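Local coordinates for endo-1,4-beta-xylanase I (Hypocrea jecorina, PDB 1XYN), which hydrolyses internal 1,4-beta-xylosidic linkages in the main chain of xylan, releasing xylooligosaccharides and xylose, at residues A[137-140]-A[141-145]; A[8-12]-A[13-17]; A[94-98]-A[99-103]. All coordinates share one frame; numbering follows the deposited sequence.

Interaction 1. Residues A[137-140]-A[141-145]; sequences VTVQ and NHFNA
Val139 O accepts two backbone N-H groups of the first helical turn. Phe143 N lies 3.1 Å from Val139 O with an N-H...O angle of 157°, the regular i to i+4 bond. The approach of His142 N to Val139 O is bent to 128° and weak. Next, Asn144 N reaches Gln140 O at 2.8 Å, whereas Thr138, the central residue of an inverse gamma turn just ahead of the helix, receives at its O a weak bond from Asn141 N at 3.2 Å.

Thr138 CB and CG2 pack against the Asn141 amide, CB 3.7 Å from ND2, while the polar ends are satisfied elsewhere: Thr138 OG1 by Asp98, Asn141 ND2 by Ser97. His142 ND1 is paired with Ser126 OG.

With CG anti to its carbonyl carbon (chi1 -60°), the Phe143 ring runs alongside Val139, CE2 3.7 Å from Val139 CB, and has Val139 O 3.2 Å above one face near the rim. Replacing Phe143 by an alanine would remove the ring, and Val139 would probably lose its packing partner along CB.

Helix 139-148 packs against several strands: Val139 and His142 on Ile78 of strand 74-79, His142 and Ala145 on Val95 of strand 90-97, and Phe143 on Met156 and Gln159 of strand 155-166.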
loop_
_atom_site.group_PDB
_atom_site.type_symbol
_atom_site.label_atom_id
_atom_site.label_comp_id
_atom_site.label_asym_id
_atom_site.label_seq_id
_atom_site.Cartn_x
_atom_site.Cartn_y
_atom_site.Cartn_z
ATOM N N VAL A 137 24.413 11.796 8.821
ATOM C CA VAL A 137 23.132 11.943 9.488
ATOM C C VAL A 137 23.248 11.395 10.908
ATOM O O VAL A 137 23.297 10.178 11.107
ATOM C CB VAL A 137 22.013 11.171 8.725
ATOM C CG1 VAL A 137 20.693 11.216 9.490
ATOM C CG2 VAL A 137 21.829 11.748 7.352
ATOM N N THR A 138 23.354 12.298 11.882
ATOM C CA THR A 138 23.440 11.916 13.291
ATOM C C THR A 138 22.029 11.468 13.698
ATOM O O THR A 138 21.211 12.270 14.154
ATOM C CB THR A 138 23.912 13.112 14.168
ATOM O OG1 THR A 138 25.093 13.687 13.598
ATOM C CG2 THR A 138 24.247 12.651 15.566
ATOM N N VAL A 139 21.741 10.185 13.501
ATOM C CA VAL A 139 20.427 9.628 13.805
ATOM C C VAL A 139 19.855 9.850 15.208
ATOM O O VAL A 139 18.633 9.938 15.365
ATOM C CB VAL A 139 20.354 8.122 13.444
ATOM C CG1 VAL A 139 20.429 7.944 11.937
ATOM C CG2 VAL A 139 21.473 7.360 14.115
ATOM N N GLN A 140 20.715 9.944 16.223
ATOM C CA GLN A 140 20.236 10.154 17.594
ATOM C C GLN A 140 19.515 11.486 17.751
ATOM O O GLN A 140 18.520 11.568 18.459
ATOM C CB GLN A 140 21.365 10.062 18.621
ATOM C CG GLN A 140 21.511 8.695 19.274
ATOM C CD GLN A 140 20.248 8.193 19.962
ATOM O OE1 GLN A 140 19.818 8.729 20.979
ATOM N NE2 GLN A 140 19.673 7.125 19.424
ATOM N N ASN A 141 20.014 12.524 17.090
ATOM C CA ASN A 141 19.380 13.835 17.158
ATOM C C ASN A 141 17.921 13.757 16.699
ATOM O O ASN A 141 17.061 14.464 17.224
ATOM C CB ASN A 141 20.149 14.845 16.306
ATOM C CG ASN A 141 21.530 15.175 16.883
ATOM O OD1 ASN A 141 21.855 14.805 18.014
ATOM N ND2 ASN A 141 22.337 15.887 16.108
ATOM N N HIS A 142 17.646 12.892 15.728
ATOM C CA HIS A 142 16.290 12.720 15.229
ATOM C C HIS A 142 15.466 11.886 16.185
ATOM O O HIS A 142 14.312 12.202 16.439
ATOM C CB HIS A 142 16.294 12.111 13.828
ATOM C CG HIS A 142 16.882 13.019 12.795
ATOM N ND1 HIS A 142 16.142 13.983 12.148
ATOM C CD2 HIS A 142 18.159 13.179 12.368
ATOM C CE1 HIS A 142 16.934 14.700 11.372
ATOM N NE2 HIS A 142 18.162 14.233 11.489
ATOM N N PHE A 143 16.064 10.849 16.754
ATOM C CA PHE A 143 15.347 10.005 17.700
ATOM C C PHE A 143 14.995 10.798 18.973
ATOM O O PHE A 143 13.930 10.595 19.565
ATOM C CB PHE A 143 16.187 8.775 18.058
ATOM C CG PHE A 143 16.536 7.902 16.879
ATOM C CD1 PHE A 143 15.671 7.789 15.793
ATOM C CD2 PHE A 143 17.725 7.182 16.864
ATOM C CE1 PHE A 143 15.984 6.974 14.712
ATOM C CE2 PHE A 143 18.046 6.363 15.787
ATOM C CZ PHE A 143 17.173 6.259 14.711
ATOM N N ASN A 144 15.898 11.683 19.396
ATOM C CA ASN A 144 15.669 12.508 20.580
ATOM C C ASN A 144 14.537 13.496 20.297
ATOM O O ASN A 144 13.582 13.589 21.068
ATOM C CB ASN A 144 16.941 13.270 20.985
ATOM C CG ASN A 144 18.002 12.371 21.624
ATOM O OD1 ASN A 144 17.771 11.189 21.873
ATOM N ND2 ASN A 144 19.165 12.936 21.891
ATOM N N ALA A 145 14.634 14.191 19.164
ATOM C CA ALA A 145 13.625 15.167 18.749
ATOM C C ALA A 145 12.256 14.512 18.579
ATOM O O ALA A 145 11.228 15.081 18.954
ATOM C CB ALA A 145 14.043 15.831 17.470
#

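Interaction 2. Residues A[8-12]-A[13-17]; sequences NYQTG and GQVSY
Gln10 and Val15 meet head-on across the open turn, the carboxamide of one against the branched carbon of the other: Gln10 OE1 lies 3.4 Å from Val15 CB, and Gln10 CD is 4.0 Å from Val15 CG1. The two side chains come from opposite directions. On the Gln10 side, CG sits between the backbone N and the carbonyl carbon (chi1 38°), and the chain extends beyond it, which carries the amide across to the valine.

Hydrogen bonds at both ends restrain the rotation of that amide. Gln10 NE2 donates to Asn8 OD1 at 2.9 Å, on a lone pair in the carbonyl plane, with an N-H...O angle of 156°. At the other end a water donates to Gln10 OE1 at 2.9 Å and to Gly13 O at 3.0 Å, so a solvent bridge spans the turn where no direct hydrogen bond does.

Gly12 closes the turn with its backbone. Its O lies 4.0 Å from Val15 CG2 and is bonded to Thr30 OG1 of the adjoining strand. The positive phi of Gly13, the next residue, suits a glycine.

The absence of a ladder follows from the axes: strands 8-10 and 14-17 are almost exactly antiparallel (174°) but 9.5 Å apart. Each pairs elsewhere, Tyr9 with Val35 of strand 34-40 and Gln14 and Ser16 with Asn29 and Asn27 of strand 23-30. The connection thus passes from one beta sheet to the other at the protein surface, with Val15 resting on Thr30 and Gln10 on Phe34.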
loop_
_atom_site.group_PDB
_atom_site.type_symbol
_atom_site.label_atom_id
_atom_site.label_comp_id
_atom_site.label_asym_id
_atom_site.label_seq_id
_atom_site.Cartn_x
_atom_site.Cartn_y
_atom_site.Cartn_z
ATOM N N ASN A 8 15.547 -4.346 -0.908
ATOM C CA ASN A 8 15.166 -4.475 -2.307
ATOM C C ASN A 8 13.667 -4.699 -2.465
ATOM O O ASN A 8 13.188 -5.835 -2.510
ATOM C CB ASN A 8 15.945 -5.597 -2.985
ATOM C CG ASN A 8 15.736 -5.617 -4.487
ATOM O OD1 ASN A 8 15.001 -4.792 -5.041
ATOM N ND2 ASN A 8 16.403 -6.548 -5.158
ATOM N N TYR A 9 12.940 -3.592 -2.576
ATOM C CA TYR A 9 11.495 -3.621 -2.721
ATOM C C TYR A 9 11.111 -2.896 -4.000
ATOM O O TYR A 9 11.640 -1.833 -4.299
ATOM C CB TYR A 9 10.846 -2.946 -1.506
ATOM C CG TYR A 9 9.343 -2.846 -1.556
ATOM C CD1 TYR A 9 8.542 -3.890 -1.102
ATOM C CD2 TYR A 9 8.718 -1.697 -2.043
ATOM C CE1 TYR A 9 7.153 -3.798 -1.130
ATOM C CE2 TYR A 9 7.330 -1.592 -2.080
ATOM C CZ TYR A 9 6.555 -2.647 -1.621
ATOM O OH TYR A 9 5.182 -2.556 -1.663
ATOM N N GLN A 10 10.212 -3.494 -4.768
ATOM C CA GLN A 10 9.745 -2.903 -6.017
ATOM C C GLN A 10 8.484 -3.607 -6.486
ATOM O O GLN A 10 8.335 -4.808 -6.285
ATOM C CB GLN A 10 10.843 -2.903 -7.093
ATOM C CG GLN A 10 11.733 -4.127 -7.120
ATOM C CD GLN A 10 12.846 -3.998 -8.151
ATOM O OE1 GLN A 10 12.588 -3.929 -9.353
ATOM N NE2 GLN A 10 14.089 -3.965 -7.684
ATOM N N THR A 11 7.569 -2.837 -7.073
ATOM C CA THR A 11 6.282 -3.345 -7.534
ATOM C C THR A 11 6.064 -3.406 -9.048
ATOM O O THR A 11 5.153 -4.085 -9.514
ATOM C CB THR A 11 5.123 -2.550 -6.889
ATOM O OG1 THR A 11 5.343 -1.144 -7.063
ATOM C CG2 THR A 11 5.039 -2.850 -5.402
ATOM N N GLY A 12 6.888 -2.706 -9.822
ATOM C CA GLY A 12 6.713 -2.752 -11.260
ATOM C C GLY A 12 7.592 -1.779 -12.012
ATOM O O GLY A 12 8.362 -1.036 -11.411
ATOM N N GLY A 13 7.501 -1.823 -13.338
ATOM C CA GLY A 13 8.278 -0.928 -14.177
ATOM C C GLY A 13 9.758 -1.233 -14.269
ATOM O O GLY A 13 10.242 -2.273 -13.814
ATOM N N GLN A 14 10.488 -0.294 -14.860
ATOM C CA GLN A 14 11.922 -0.445 -15.048
ATOM C C GLN A 14 12.734 0.059 -13.847
ATOM O O GLN A 14 12.844 1.260 -13.626
ATOM C CB GLN A 14 12.337 0.260 -16.348
ATOM C CG GLN A 14 13.792 0.059 -16.756
ATOM C CD GLN A 14 14.115 0.610 -18.137
ATOM O OE1 GLN A 14 13.310 1.306 -18.753
ATOM N NE2 GLN A 14 15.305 0.295 -18.629
ATOM N N VAL A 15 13.228 -0.876 -13.033
ATOM C CA VAL A 15 14.051 -0.547 -11.863
ATOM C C VAL A 15 15.305 -1.427 -11.884
ATOM O O VAL A 15 15.228 -2.640 -11.685
ATOM C CB VAL A 15 13.294 -0.761 -10.511
ATOM C CG1 VAL A 15 14.221 -0.459 -9.327
ATOM C CG2 VAL A 15 12.066 0.139 -10.431
ATOM N N SER A 16 16.443 -0.804 -12.177
ATOM C CA SER A 16 17.728 -1.484 -12.243
ATOM C C SER A 16 18.533 -1.181 -10.986
ATOM O O SER A 16 19.210 -0.162 -10.900
ATOM C CB SER A 16 18.498 -1.004 -13.471
ATOM O OG SER A 16 17.619 -0.830 -14.571
ATOM N N TYR A 17 18.456 -2.079 -10.014
ATOM C CA TYR A 17 19.149 -1.928 -8.747
ATOM C C TYR A 17 20.422 -2.773 -8.691
ATOM O O TYR A 17 20.387 -3.973 -8.941
ATOM C CB TYR A 17 18.199 -2.327 -7.609
ATOM C CG TYR A 17 18.834 -2.348 -6.239
ATOM C CD1 TYR A 17 19.570 -1.257 -5.773
ATOM C CD2 TYR A 17 18.713 -3.468 -5.415
ATOM C CE1 TYR A 17 20.172 -1.279 -4.520
ATOM C CE2 TYR A 17 19.308 -3.499 -4.167
ATOM C CZ TYR A 17 20.037 -2.404 -3.727
ATOM O OH TYR A 17 20.640 -2.441 -2.499
HETATM O O HOH W 1 10.339 -3.616 -11.127
#

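Interaction 3. Residues A[94-98]-A[99-103]; sequences TVTSD and GATYT
Tyr102 OH is gripped by three groups: a water that donates to it from 2.7 Å and, beyond the hairpin, Arg128 NH1 and Glu80 OE2. The same water donates to Asp98 OD2, also at 2.7 Å, and so ties the ring's end to the turn. Ser97 OG gives that carboxylate oxygen, Asp98 OD2, a second bond of 2.8 Å, arriving 62° out of the carboxylate plane. The other oxygen, Asp98 OD1, is hydrogen-bonded to Thr138 OG1.

The turn is type I', from Ser97 to Ala100, with Asp98 and Gly99 both at positive phi; a side chain on Gly99 would jam against Asp98 O. Two bonds close it, Ser97 N to Ala100 O at 2.8 Å and the longer Ala100 N to Ser97 O at 3.3 Å. Farther along, Tyr102 N donates to Val95 O at 2.8 Å, one half of an antiparallel hydrogen-bonded pair.

Tyr102 CG lies anti to the carbonyl carbon (chi1 -67°), and the ring extends back toward the turn, its CE1 edge 3.2 Å from Ser97 O, which lies in the ring plane. Val95 CG1 packs 3.7 Å from Tyr102 CB.

Val95, Ser97, Ala100 and Tyr102 share one sheet face, and helix 139-148 packs there, His142 meeting the Tyr102 ring edge-to-face. Beside the hairpin, strand 119-128 continues the sheet through the backbone pairing of Thr103 with Val127.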
loop_
_atom_site.group_PDB
_atom_site.type_symbol
_atom_site.label_atom_id
_atom_site.label_comp_id
_atom_site.label_asym_id
_atom_site.label_seq_id
_atom_site.Cartn_x
_atom_site.Cartn_y
_atom_site.Cartn_z
ATOM N N THR A 94 10.363 20.888 14.644
ATOM C CA THR A 94 11.624 20.878 13.915
ATOM C C THR A 94 12.779 20.385 14.777
ATOM O O THR A 94 12.642 20.173 15.985
ATOM C CB THR A 94 12.018 22.288 13.364
ATOM O OG1 THR A 94 12.308 23.170 14.456
ATOM C CG2 THR A 94 10.911 22.877 12.487
ATOM N N VAL A 95 13.918 20.198 14.121
ATOM C CA VAL A 95 15.149 19.767 14.752
ATOM C C VAL A 95 16.259 20.234 13.836
ATOM O O VAL A 95 16.151 20.138 12.621
ATOM C CB VAL A 95 15.221 18.227 14.917
ATOM C CG1 VAL A 95 14.976 17.522 13.584
ATOM C CG2 VAL A 95 16.575 17.817 15.502
ATOM N N THR A 96 17.264 20.867 14.414
ATOM C CA THR A 96 18.393 21.332 13.635
ATOM C C THR A 96 19.460 20.268 13.813
ATOM O O THR A 96 19.837 19.920 14.938
ATOM C CB THR A 96 18.887 22.697 14.129
ATOM O OG1 THR A 96 17.799 23.625 14.077
ATOM C CG2 THR A 96 20.031 23.211 13.254
ATOM N N SER A 97 19.893 19.698 12.702
ATOM C CA SER A 97 20.892 18.657 12.760
ATOM C C SER A 97 21.693 18.614 11.476
ATOM O O SER A 97 21.164 18.855 10.392
ATOM C CB SER A 97 20.207 17.305 12.988
ATOM O OG SER A 97 21.144 16.307 13.331
ATOM N N ASP A 98 22.992 18.395 11.635
ATOM C CA ASP A 98 23.924 18.259 10.530
ATOM C C ASP A 98 23.917 19.312 9.427
ATOM O O ASP A 98 23.934 18.978 8.243
ATOM C CB ASP A 98 23.766 16.862 9.939
ATOM C CG ASP A 98 23.788 15.787 11.004
ATOM O OD1 ASP A 98 24.864 15.545 11.585
ATOM O OD2 ASP A 98 22.720 15.212 11.287
ATOM N N GLY A 99 23.923 20.585 9.817
ATOM C CA GLY A 99 23.954 21.658 8.834
ATOM C C GLY A 99 22.627 22.236 8.366
ATOM O O GLY A 99 22.615 23.159 7.548
ATOM N N ALA A 100 21.510 21.722 8.870
ATOM C CA ALA A 100 20.215 22.248 8.460
ATOM C C ALA A 100 19.094 21.879 9.419
ATOM O O ALA A 100 19.278 21.072 10.331
ATOM C CB ALA A 100 19.872 21.765 7.065
ATOM N N THR A 101 17.929 22.487 9.205
ATOM C CA THR A 101 16.757 22.223 10.030
ATOM C C THR A 101 15.873 21.218 9.289
ATOM O O THR A 101 15.849 21.186 8.056
ATOM C CB THR A 101 15.923 23.509 10.278
ATOM O OG1 THR A 101 16.791 24.617 10.540
ATOM C CG2 THR A 101 15.009 23.315 11.474
ATOM N N TYR A 102 15.141 20.415 10.052
ATOM C CA TYR A 102 14.250 19.403 9.499
ATOM C C TYR A 102 12.845 19.612 10.033
ATOM O O TYR A 102 12.673 19.883 11.217
ATOM C CB TYR A 102 14.692 17.996 9.934
ATOM C CG TYR A 102 16.007 17.526 9.363
ATOM C CD1 TYR A 102 17.212 18.126 9.738
ATOM C CD2 TYR A 102 16.047 16.472 8.452
ATOM C CE1 TYR A 102 18.432 17.689 9.214
ATOM C CE2 TYR A 102 17.258 16.025 7.922
ATOM C CZ TYR A 102 18.442 16.638 8.306
ATOM O OH TYR A 102 19.630 16.208 7.769
ATOM N N THR A 103 11.841 19.500 9.172
ATOM C CA THR A 103 10.471 19.623 9.648
ATOM C C THR A 103 10.017 18.195 9.960
ATOM O O THR A 103 10.162 17.282 9.146
ATOM C CB THR A 103 9.532 20.309 8.623
ATOM O OG1 THR A 103 9.387 19.486 7.464
ATOM C CG2 THR A 103 10.101 21.653 8.205
HETATM O O HOH W 2 20.388 14.833 9.945
#

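Along the chain the order is interaction 2, then interaction 3, then interaction 1, each closed before the next begins. Interactions 1 and 3 have centres 10 Å apart and touch: Ala145 CB of the helix lies 3.7 Å from Val95 CB of the hairpin, so helix 139-148 packs directly on the end of the hairpin 90-97/100-109. Interaction 2 lies on the opposite side of the chain's centre, its centre 30 Å from interaction 1 and 31 Å from interaction 3, with no shared contact. Even so, strand 5-10 belongs to the same large curled sheet as the hairpin. The three contacts thus sit on opposite sides of the glycoside hydrolase family 11 jelly roll, interactions 1 and 3 together and interaction 2 alone.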